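Local coordinates for protein alpha-glucosidase ([Eubacterium] rectale, PDB 6PNR) that probably hydrolyses the alpha-glycosidic bond of sulfoquinovosides, such as those derived from sulfolipid, as a member of glycoside hydrolase family 31, at residues 430-433 with 434-438; 370-373 with 374-378; 301-304 with 305-309; 559-562 with 563-566. One frame throughout, in Å; residues are numbered along the deposited sequence.

Contact 1: 430-433 with 434-438; sequences SGKL and GDVVY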
loop_
_atom_site.group_PDB
_atom_site.type_symbol
_atom_site.label_atom_id
_atom_site.label_comp_id
_atom_site.label_asym_id
_atom_site.label_seq_id
_atom_site.Cartn_x
_atom_site.Cartn_y
_atom_site.Cartn_z
ATOM N N SER A 430 -25.925 26.204 -29.852
ATOM C CA SER A 430 -25.852 26.000 -31.292
ATOM C C SER A 430 -27.108 25.353 -31.859
ATOM O O SER A 430 -27.176 25.137 -33.074
ATOM C CB SER A 430 -24.630 25.137 -31.638
ATOM O OG SER A 430 -23.420 25.774 -31.256
ATOM N N GLY A 431 -28.092 25.036 -31.019
ATOM C CA GLY A 431 -29.296 24.367 -31.481
ATOM C C GLY A 431 -29.095 22.952 -31.975
ATOM O O GLY A 431 -29.853 22.498 -32.833
ATOM N N LYS A 432 -28.102 22.230 -31.445
ATOM C CA LYS A 432 -27.721 20.927 -31.986
ATOM C C LYS A 432 -27.889 19.772 -30.996
ATOM O O LYS A 432 -27.471 18.651 -31.310
ATOM C CB LYS A 432 -26.273 20.968 -32.499
ATOM C CG LYS A 432 -26.100 21.691 -33.827
ATOM C CD LYS A 432 -27.019 21.070 -34.873
ATOM C CE LYS A 432 -27.053 21.884 -36.160
ATOM N NZ LYS A 432 -25.808 21.729 -36.955
ATOM N N LEU A 433 -28.503 19.993 -29.829
ATOM C CA LEU A 433 -28.814 18.875 -28.938
ATOM C C LEU A 433 -29.647 17.836 -29.672
ATOM O O LEU A 433 -30.611 18.171 -30.370
ATOM C CB LEU A 433 -29.570 19.354 -27.700
ATOM C CG LEU A 433 -28.869 19.679 -26.383
ATOM C CD1 LEU A 433 -29.910 19.658 -25.262
ATOM C CD2 LEU A 433 -27.717 18.727 -26.058
ATOM N N GLY A 434 -29.267 16.568 -29.529
ATOM C CA GLY A 434 -29.854 15.509 -30.323
ATOM C C GLY A 434 -29.304 15.371 -31.730
ATOM O O GLY A 434 -29.660 14.409 -32.422
ATOM N N ASP A 435 -28.444 16.286 -32.188
ATOM C CA ASP A 435 -27.893 16.173 -33.536
ATOM C C ASP A 435 -26.394 15.952 -33.565
ATOM O O ASP A 435 -25.887 15.373 -34.528
ATOM C CB ASP A 435 -28.201 17.424 -34.363
ATOM C CG ASP A 435 -29.689 17.701 -34.478
ATOM O OD1 ASP A 435 -30.478 16.735 -34.523
ATOM O OD2 ASP A 435 -30.053 18.892 -34.515
ATOM N N VAL A 436 -25.681 16.422 -32.554
ATOM C CA VAL A 436 -24.252 16.163 -32.409
ATOM C C VAL A 436 -24.056 15.513 -31.054
ATOM O O VAL A 436 -24.859 15.703 -30.135
ATOM C CB VAL A 436 -23.386 17.434 -32.528
ATOM C CG1 VAL A 436 -23.737 18.233 -33.773
ATOM C CG2 VAL A 436 -23.513 18.269 -31.292
ATOM N N VAL A 437 -22.995 14.731 -30.920
ATOM C CA VAL A 437 -22.787 14.015 -29.668
ATOM C C VAL A 437 -21.317 14.080 -29.284
ATOM O O VAL A 437 -20.438 13.865 -30.126
ATOM C CB VAL A 437 -23.279 12.553 -29.760
ATOM C CG1 VAL A 437 -22.641 11.820 -30.939
ATOM C CG2 VAL A 437 -23.035 11.824 -28.437
ATOM N N TYR A 438 -21.048 14.396 -28.018
ATOM C CA TYR A 438 -19.700 14.301 -27.481
ATOM C C TYR A 438 -19.689 13.202 -26.429
ATOM O O TYR A 438 -20.724 12.868 -25.844
ATOM C CB TYR A 438 -19.202 15.638 -26.891
ATOM C CG TYR A 438 -20.190 16.265 -25.931
ATOM C CD1 TYR A 438 -21.211 17.082 -26.395
ATOM C CD2 TYR A 438 -20.113 16.018 -24.565
ATOM C CE1 TYR A 438 -22.141 17.641 -25.521
ATOM C CE2 TYR A 438 -21.043 16.560 -23.679
ATOM C CZ TYR A 438 -22.051 17.374 -24.166
ATOM O OH TYR A 438 -22.976 17.916 -23.299
#
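The carbonyl O of Lys432 takes two backbone N-H groups. Asp435 N lies 2.7 Å from Lys432 O and stands 40° out of the carbonyl plane. Val436 N donates to Lys432 O at 3.1 Å and approaches it almost end-on. The first of these bonds closes a type II beta turn with Leu433 and Gly434 at its corners. Gly434 has positive phi, and a side chain there would run into Leu433 O. Across the turn, CB of Lys432 sits 3.9 Å from CG1 of Val436. The lysine chain bends at chi2 (-55°), which brings its CD to 3.8 Å from Asp435 OD2. This is contact through the aliphatic part. Lys432 NZ itself stays 5.7 Å from Asp435 OD2, so any attraction between the charges is probably mild. Asp435 is held by its backbone as well, because its O accepts a bond from Trp237 NE1. Upstream, Gly431 ends helix 408-429 in a Schellman motif, and Ser430 OG bonds back to Ala426 O. The turn therefore links that helix to strand 437-439, one of the parallel strands of the TIM barrel. Val436 packs back on Val427 of the helix, and Val437 pairs with Trp387 of the adjoining strand 386-389.

Contact 2: 370-373 with 374-378; sequences WFKD and IIKEY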
loop_
_atom_site.group_PDB
_atom_site.type_symbol
_atom_site.label_atom_id
_atom_site.label_comp_id
_atom_site.label_asym_id
_atom_site.label_seq_id
_atom_site.Cartn_x
_atom_site.Cartn_y
_atom_site.Cartn_z
ATOM N N TRP A 370 -15.352 31.810 -23.212
ATOM C CA TRP A 370 -14.296 31.748 -24.215
ATOM C C TRP A 370 -14.096 30.320 -24.712
ATOM O O TRP A 370 -13.994 30.081 -25.920
ATOM C CB TRP A 370 -13.001 32.308 -23.625
ATOM C CG TRP A 370 -11.776 32.214 -24.497
ATOM C CD1 TRP A 370 -11.486 32.975 -25.592
ATOM C CD2 TRP A 370 -10.645 31.345 -24.304
ATOM N NE1 TRP A 370 -10.255 32.622 -26.105
ATOM C CE2 TRP A 370 -9.719 31.626 -25.331
ATOM C CE3 TRP A 370 -10.330 30.353 -23.366
ATOM C CZ2 TRP A 370 -8.499 30.950 -25.448
ATOM C CZ3 TRP A 370 -9.110 29.682 -23.483
ATOM C CH2 TRP A 370 -8.214 29.987 -24.515
ATOM N N PHE A 371 -14.049 29.350 -23.796
ATOM C CA PHE A 371 -13.788 27.984 -24.240
ATOM C C PHE A 371 -14.992 27.416 -24.973
ATOM O O PHE A 371 -14.841 26.697 -25.972
ATOM C CB PHE A 371 -13.382 27.090 -23.063
ATOM C CG PHE A 371 -12.486 25.939 -23.475
ATOM C CD1 PHE A 371 -13.026 24.738 -23.884
ATOM C CD2 PHE A 371 -11.113 26.092 -23.517
ATOM C CE1 PHE A 371 -12.206 23.688 -24.293
ATOM C CE2 PHE A 371 -10.285 25.048 -23.926
ATOM C CZ PHE A 371 -10.835 23.850 -24.316
ATOM N N LYS A 372 -16.195 27.756 -24.511
ATOM C CA LYS A 372 -17.395 27.430 -25.259
ATOM C C LYS A 372 -17.310 27.970 -26.684
ATOM O O LYS A 372 -17.647 27.267 -27.644
ATOM C CB LYS A 372 -18.621 27.988 -24.522
ATOM C CG LYS A 372 -19.948 27.493 -25.053
ATOM C CD LYS A 372 -21.121 28.321 -24.526
ATOM C CE LYS A 372 -21.101 28.480 -23.017
ATOM N NZ LYS A 372 -22.341 29.206 -22.568
ATOM N N ASP A 373 -16.830 29.208 -26.845
ATOM C CA ASP A 373 -16.728 29.783 -28.187
ATOM C C ASP A 373 -15.664 29.077 -29.027
ATOM O O ASP A 373 -15.801 29.000 -30.254
ATOM C CB ASP A 373 -16.425 31.282 -28.106
ATOM C CG ASP A 373 -17.644 32.113 -27.693
ATOM O OD1 ASP A 373 -18.785 31.609 -27.755
ATOM O OD2 ASP A 373 -17.452 33.283 -27.309
ATOM N N ILE A 374 -14.604 28.575 -28.388
ATOM C CA ILE A 374 -13.595 27.767 -29.085
ATOM C C ILE A 374 -14.231 26.520 -29.698
ATOM O O ILE A 374 -13.922 26.142 -30.836
ATOM C CB ILE A 374 -12.449 27.404 -28.117
ATOM C CG1 ILE A 374 -11.586 28.633 -27.822
ATOM C CG2 ILE A 374 -11.590 26.254 -28.665
ATOM C CD1 ILE A 374 -10.510 28.384 -26.800
ATOM N N ILE A 375 -15.123 25.860 -28.954
ATOM C CA ILE A 375 -15.807 24.678 -29.476
ATOM C C ILE A 375 -16.742 25.065 -30.621
ATOM O O ILE A 375 -16.754 24.420 -31.680
ATOM C CB ILE A 375 -16.563 23.941 -28.349
ATOM C CG1 ILE A 375 -15.589 23.509 -27.235
ATOM C CG2 ILE A 375 -17.368 22.756 -28.922
ATOM C CD1 ILE A 375 -16.276 22.959 -25.985
ATOM N N LYS A 376 -17.525 26.139 -30.435
ATOM C CA LYS A 376 -18.448 26.571 -31.486
ATOM C C LYS A 376 -17.703 26.945 -32.762
ATOM O O LYS A 376 -18.093 26.544 -33.867
ATOM C CB LYS A 376 -19.280 27.762 -31.008
ATOM C CG LYS A 376 -20.225 27.481 -29.855
ATOM C CD LYS A 376 -21.039 28.754 -29.549
ATOM C CE LYS A 376 -21.870 28.620 -28.295
ATOM N NZ LYS A 376 -22.698 29.852 -28.093
ATOM N N GLU A 377 -16.619 27.708 -32.625
ATOM C CA GLU A 377 -15.938 28.275 -33.784
ATOM C C GLU A 377 -15.089 27.237 -34.513
ATOM O O GLU A 377 -15.125 27.153 -35.742
ATOM C CB GLU A 377 -15.067 29.465 -33.355
ATOM C CG GLU A 377 -14.317 30.146 -34.511
ATOM C CD GLU A 377 -13.438 31.323 -34.056
ATOM O OE1 GLU A 377 -13.355 31.584 -32.841
ATOM O OE2 GLU A 377 -12.826 31.984 -34.919
ATOM N N TYR A 378 -14.314 26.439 -33.776
ATOM C CA TYR A 378 -13.284 25.617 -34.402
ATOM C C TYR A 378 -13.633 24.139 -34.502
ATOM O O TYR A 378 -12.994 23.421 -35.280
ATOM C CB TYR A 378 -11.958 25.769 -33.648
ATOM C CG TYR A 378 -11.407 27.174 -33.642
ATOM C CD1 TYR A 378 -10.973 27.777 -34.820
ATOM C CD2 TYR A 378 -11.279 27.887 -32.455
ATOM C CE1 TYR A 378 -10.442 29.055 -34.818
ATOM C CE2 TYR A 378 -10.750 29.170 -32.442
ATOM C CZ TYR A 378 -10.332 29.747 -33.630
ATOM O OH TYR A 378 -9.803 31.019 -33.627
HETATM O O HOH W 1 -20.957 32.486 -28.701
#
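The carbonyl O of each of Trp370, Phe371, Lys372 and Asp373 accepts the N-H four residues on, and the bond from Lys376 N to Lys372 O, at 3.0 Å, lies in the carbonyl plane. Ile374 is the central side chain. Its CD1 sits over one face of the Trp370 six-membered ring, 3.5 Å from the centroid and 10° off the normal, a CH-pi contact. Trp370 chi1 of 175° sets CG trans to the main-chain N and turns the ring toward Ile374. The same Ile374 CD1 is 4.0 Å from Phe371 CD2. An alanine in place of Trp370 is likely to leave Ile374 CD1 without its aromatic platform and Glu332 without the indole N-H bonded to its OE2. Helix 365-380 belongs to the TIM barrel and packs against helix 408-429, where Ile375 touches Asn423 and Ala426. A wider pi-type turn follows at 375-378. Lys372 and Lys376 run side by side toward that neighbouring helix, with Lys372 CD 3.9 Å from Lys376 CE. Their ammonium groups share Glu429: OE2 pairs with Lys372 and OE1 with Lys376. Lys372 NZ also forms salt bridges with Glu369 and Glu425, so the two like charges are probably well balanced. On the exposed side Asp373 OD1 lies 4.3 Å from Lys376 NZ, too far for a salt bridge. One water spans the gap. It donates to Asp373 OD1 over a short 2.5 Å and accepts from Lys376 NZ at 3.2 Å.

Contact 3: 301-304 with 305-309; sequences LPKK and IKEIN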
loop_
_atom_site.group_PDB
_atom_site.type_symbol
_atom_site.label_atom_id
_atom_site.label_comp_id
_atom_site.label_asym_id
_atom_site.label_seq_id
_atom_site.Cartn_x
_atom_site.Cartn_y
_atom_site.Cartn_z
ATOM N N LEU A 301 -9.495 20.645 -44.340
ATOM C CA LEU A 301 -10.404 19.716 -43.670
ATOM C C LEU A 301 -11.875 20.096 -43.830
ATOM O O LEU A 301 -12.683 19.196 -44.120
ATOM C CB LEU A 301 -10.021 19.603 -42.185
ATOM C CG LEU A 301 -10.863 18.645 -41.335
ATOM C CD1 LEU A 301 -10.866 17.253 -41.928
ATOM C CD2 LEU A 301 -10.369 18.614 -39.902
ATOM N N PRO A 302 -12.288 21.366 -43.704
ATOM C CA PRO A 302 -13.725 21.669 -43.865
ATOM C C PRO A 302 -14.284 21.216 -45.197
ATOM O O PRO A 302 -15.414 20.717 -45.270
ATOM C CB PRO A 302 -13.776 23.200 -43.714
ATOM C CG PRO A 302 -12.577 23.535 -42.855
ATOM C CD PRO A 302 -11.514 22.574 -43.349
ATOM N N LYS A 303 -13.503 21.360 -46.265
ATOM C CA LYS A 303 -13.922 20.850 -47.565
ATOM C C LYS A 303 -14.064 19.327 -47.543
ATOM O O LYS A 303 -15.043 18.777 -48.068
ATOM C CB LYS A 303 -12.904 21.298 -48.625
ATOM C CG LYS A 303 -13.408 21.232 -50.053
ATOM C CD LYS A 303 -12.395 21.817 -51.044
ATOM C CE LYS A 303 -12.954 21.795 -52.475
ATOM N NZ LYS A 303 -12.036 22.408 -53.483
ATOM N N LYS A 304 -13.089 18.628 -46.946
ATOM C CA LYS A 304 -13.149 17.169 -46.873
ATOM C C LYS A 304 -14.362 16.705 -46.084
ATOM O O LYS A 304 -15.004 15.713 -46.446
ATOM C CB LYS A 304 -11.885 16.609 -46.227
ATOM C CG LYS A 304 -10.594 16.918 -46.960
ATOM C CD LYS A 304 -10.451 16.024 -48.178
ATOM C CE LYS A 304 -8.996 15.923 -48.602
ATOM N NZ LYS A 304 -8.437 17.265 -48.924
ATOM N N ILE A 305 -14.670 17.396 -44.981
ATOM C CA ILE A 305 -15.846 17.040 -44.190
ATOM C C ILE A 305 -17.109 17.127 -45.038
ATOM O O ILE A 305 -17.965 16.231 -44.996
ATOM C CB ILE A 305 -15.928 17.924 -42.932
ATOM C CG1 ILE A 305 -14.808 17.533 -41.956
ATOM C CG2 ILE A 305 -17.292 17.773 -42.271
ATOM C CD1 ILE A 305 -14.622 18.495 -40.797
ATOM N N LYS A 306 -17.238 18.188 -45.844
ATOM C CA LYS A 306 -18.412 18.304 -46.710
ATOM C C LYS A 306 -18.506 17.122 -47.664
ATOM O O LYS A 306 -19.588 16.551 -47.854
ATOM C CB LYS A 306 -18.373 19.612 -47.502
ATOM C CG LYS A 306 -18.622 20.877 -46.687
ATOM C CD LYS A 306 -18.383 22.118 -47.555
ATOM C CE LYS A 306 -18.792 23.406 -46.845
ATOM N NZ LYS A 306 -18.404 24.614 -47.638
ATOM N N GLU A 307 -17.373 16.720 -48.252
ATOM C CA GLU A 307 -17.384 15.615 -49.207
ATOM C C GLU A 307 -17.876 14.326 -48.564
ATOM O O GLU A 307 -18.730 13.630 -49.127
ATOM C CB GLU A 307 -15.992 15.408 -49.797
ATOM C CG GLU A 307 -15.423 16.620 -50.494
ATOM C CD GLU A 307 -13.995 16.390 -50.955
ATOM O OE1 GLU A 307 -13.541 15.220 -50.910
ATOM O OE2 GLU A 307 -13.330 17.374 -51.353
ATOM N N ILE A 308 -17.345 13.979 -47.385
ATOM C CA ILE A 308 -17.767 12.705 -46.810
ATOM C C ILE A 308 -19.191 12.805 -46.261
ATOM O O ILE A 308 -19.920 11.804 -46.248
ATOM C CB ILE A 308 -16.767 12.199 -45.744
ATOM C CG1 ILE A 308 -16.744 13.104 -44.519
ATOM C CG2 ILE A 308 -15.367 12.056 -46.328
ATOM C CD1 ILE A 308 -16.012 12.491 -43.362
ATOM N N ASN A 309 -19.615 13.995 -45.803
ATOM C CA ASN A 309 -21.014 14.195 -45.415
ATOM C C ASN A 309 -21.959 13.848 -46.561
ATOM O O ASN A 309 -22.989 13.194 -46.352
ATOM C CB ASN A 309 -21.264 15.645 -45.000
ATOM C CG ASN A 309 -20.743 15.965 -43.617
ATOM O OD1 ASN A 309 -20.234 15.095 -42.901
ATOM N ND2 ASN A 309 -20.853 17.234 -43.236
#
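Leu301 and Ile305 form the packed side of helix 301-310, which leads into strand 314-319 of the TIM barrel. CG of Leu301 meets CD1 of Ile305 at 3.8 Å. The Leu301 CD1 branch also lies 4.0 Å from Ile305 CG1, so two neighbouring atoms of the leucine rest on the end of the isoleucine. Leu301 chi1 is -179°, which carries its CG along the helix toward the next turn. Both residues also touch Phe315 of the following strand, and Ile305 reaches Ile384. An alanine at Leu301 would probably open a gap beside Ile305 CD1 and weaken the packing on Phe315. A third buried residue, Ile308, sits against Phe254 and Leu257 of helix 250-262. Lys304 lies between the packed and the solvent side. Its chain bends at chi2 and chi4, and its side chain touches Asn250 and Phe254 of the same helix 250-262. The other side of the helix is looser and faces solvent. There Lys303, Lys306 and Glu307 are exposed. The extended Lys303 crosses Glu307 at a slant, and its CG is 4.1 Å from Glu307 OE2. Its ammonium does not pair with that carboxylate, since Lys303 NZ and Glu307 OE2 are 5.6 Å apart. Lys304 NZ keeps a similar separation from it. Regular i to i+4 backbone bonds join the two segments. Ile305 N donates to Leu301 O at 2.8 Å, with an N-H...O angle of 164°.

Contact 4: 559-562 with 563-566; sequences KTLV and EENA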
loop_
_atom_site.group_PDB
_atom_site.type_symbol
_atom_site.label_atom_id
_atom_site.label_comp_id
_atom_site.label_asym_id
_atom_site.label_seq_id
_atom_site.Cartn_x
_atom_site.Cartn_y
_atom_site.Cartn_z
ATOM N N LYS A 559 -32.804 2.016 -30.598
ATOM C CA LYS A 559 -33.389 3.353 -30.570
ATOM C C LYS A 559 -34.482 3.465 -29.514
ATOM O O LYS A 559 -34.590 4.494 -28.839
ATOM C CB LYS A 559 -33.962 3.709 -31.942
ATOM C CG LYS A 559 -32.994 4.308 -32.938
ATOM C CD LYS A 559 -33.641 4.297 -34.336
ATOM C CE LYS A 559 -32.724 4.881 -35.386
ATOM N NZ LYS A 559 -33.244 4.625 -36.762
ATOM N N THR A 560 -35.327 2.428 -29.368
ATOM C CA THR A 560 -36.363 2.511 -28.341
ATOM C C THR A 560 -35.749 2.514 -26.941
ATOM O O THR A 560 -36.324 3.107 -26.019
ATOM C CB THR A 560 -37.387 1.370 -28.475
ATOM O OG1 THR A 560 -36.787 0.119 -28.129
ATOM C CG2 THR A 560 -37.942 1.284 -29.900
ATOM N N LEU A 561 -34.582 1.880 -26.771
ATOM C CA LEU A 561 -33.912 1.898 -25.472
ATOM C C LEU A 561 -33.314 3.265 -25.179
ATOM O O LEU A 561 -33.408 3.764 -24.048
ATOM C CB LEU A 561 -32.814 0.834 -25.415
ATOM C CG LEU A 561 -33.189 -0.607 -25.745
ATOM C CD1 LEU A 561 -32.055 -1.531 -25.370
ATOM C CD2 LEU A 561 -34.478 -1.028 -25.030
ATOM N N VAL A 562 -32.672 3.876 -26.173
ATOM C CA VAL A 562 -32.121 5.213 -25.965
ATOM C C VAL A 562 -33.249 6.207 -25.707
ATOM O O VAL A 562 -33.136 7.104 -24.863
ATOM C CB VAL A 562 -31.252 5.617 -27.169
ATOM C CG1 VAL A 562 -30.733 7.028 -27.003
ATOM C CG2 VAL A 562 -30.075 4.623 -27.342
ATOM N N GLU A 563 -34.371 6.041 -26.404
ATOM C CA GLU A 563 -35.507 6.920 -26.151
ATOM C C GLU A 563 -36.085 6.692 -24.759
ATOM O O GLU A 563 -36.466 7.651 -24.077
ATOM C CB GLU A 563 -36.577 6.714 -27.220
ATOM C CG GLU A 563 -37.764 7.655 -27.078
ATOM C CD GLU A 563 -38.746 7.514 -28.222
ATOM O OE1 GLU A 563 -38.990 6.361 -28.651
ATOM O OE2 GLU A 563 -39.256 8.556 -28.697
ATOM N N GLU A 564 -36.161 5.430 -24.325
ATOM C CA GLU A 564 -36.593 5.141 -22.957
ATOM C C GLU A 564 -35.653 5.775 -21.941
ATOM O O GLU A 564 -36.102 6.331 -20.928
ATOM C CB GLU A 564 -36.681 3.622 -22.741
ATOM C CG GLU A 564 -37.342 3.209 -21.415
ATOM C CD GLU A 564 -37.400 1.693 -21.203
ATOM O OE1 GLU A 564 -37.068 0.934 -22.145
ATOM O OE2 GLU A 564 -37.770 1.262 -20.082
ATOM N N ASN A 565 -34.340 5.706 -22.195
ATOM C CA ASN A 565 -33.384 6.359 -21.309
ATOM C C ASN A 565 -33.644 7.858 -21.230
ATOM O O ASN A 565 -33.658 8.444 -20.138
ATOM C CB ASN A 565 -31.950 6.086 -21.785
ATOM C CG ASN A 565 -30.920 6.706 -20.867
ATOM O OD1 ASN A 565 -30.795 6.302 -19.714
ATOM N ND2 ASN A 565 -30.190 7.698 -21.360
ATOM N N ALA A 566 -33.857 8.500 -22.387
ATOM C CA ALA A 566 -34.107 9.939 -22.397
ATOM C C ALA A 566 -35.427 10.298 -21.716
ATOM O O ALA A 566 -35.546 11.390 -21.150
ATOM C CB ALA A 566 -34.095 10.468 -23.834
HETATM O O HOH W 2 -30.923 8.777 -23.883
#
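The last turns of the long helix 538-568 pair Lys559, Thr560, Leu561 and Val562 with Glu563, Glu564, Asn565 and Ala566, one turn further on. The helix precedes the antiparallel sheet that begins with strand 573-574. Contact between the two segments is chiefly backbone. Four i to i+4 bonds run in sequence, from Glu563 N to Lys559 O at 2.9 Å through to Ala566 N and Val562 O at 2.9 Å. Side chains add CB contacts against the carbonyls, such as Glu564 CB at 3.3 Å from Thr560 O. Beyond that they find partners elsewhere. Thr560 OG1 stays within the helix, bonding to Tyr557 O. Val562 packs on Tyr239. Glu564 extends off the helix, where Arg574 makes a salt bridge to its OE1 and His570 a hydrogen bond to its OE2. Two partners thus fix the carboxylate and tie the helix end to the chain that follows it. Asn565 is buried. Its ND2 bonds to Gln231 OE1 and also to a water. That water links the side chain back to the helix: Asn565 ND2 donates to it at 2.8 Å, and it donates to Val562 O at 2.9 Å.

From the N terminus the order is contact 3, contact 2, contact 1, contact 4. All four are local and in series, so none nests in or crosses another. Contacts 3, 2 and 4 each join successive turns of one helix. Contact 1 instead closes a tight turn between helix 408-429 and strand 437-439. Contacts 3, 2 and 1 lie in the TIM-barrel region, on the same side of the chain's centre. Contacts 1 and 2 meet directly, with Ser430 OG 3.9 Å from Lys376 CG. Contact 3 is separate, about 7 Å from contact 2 by nearest atoms. Contact 4 lies near the end of helix 538-568, where Glu564 reaches the chain leading into strand 573-574.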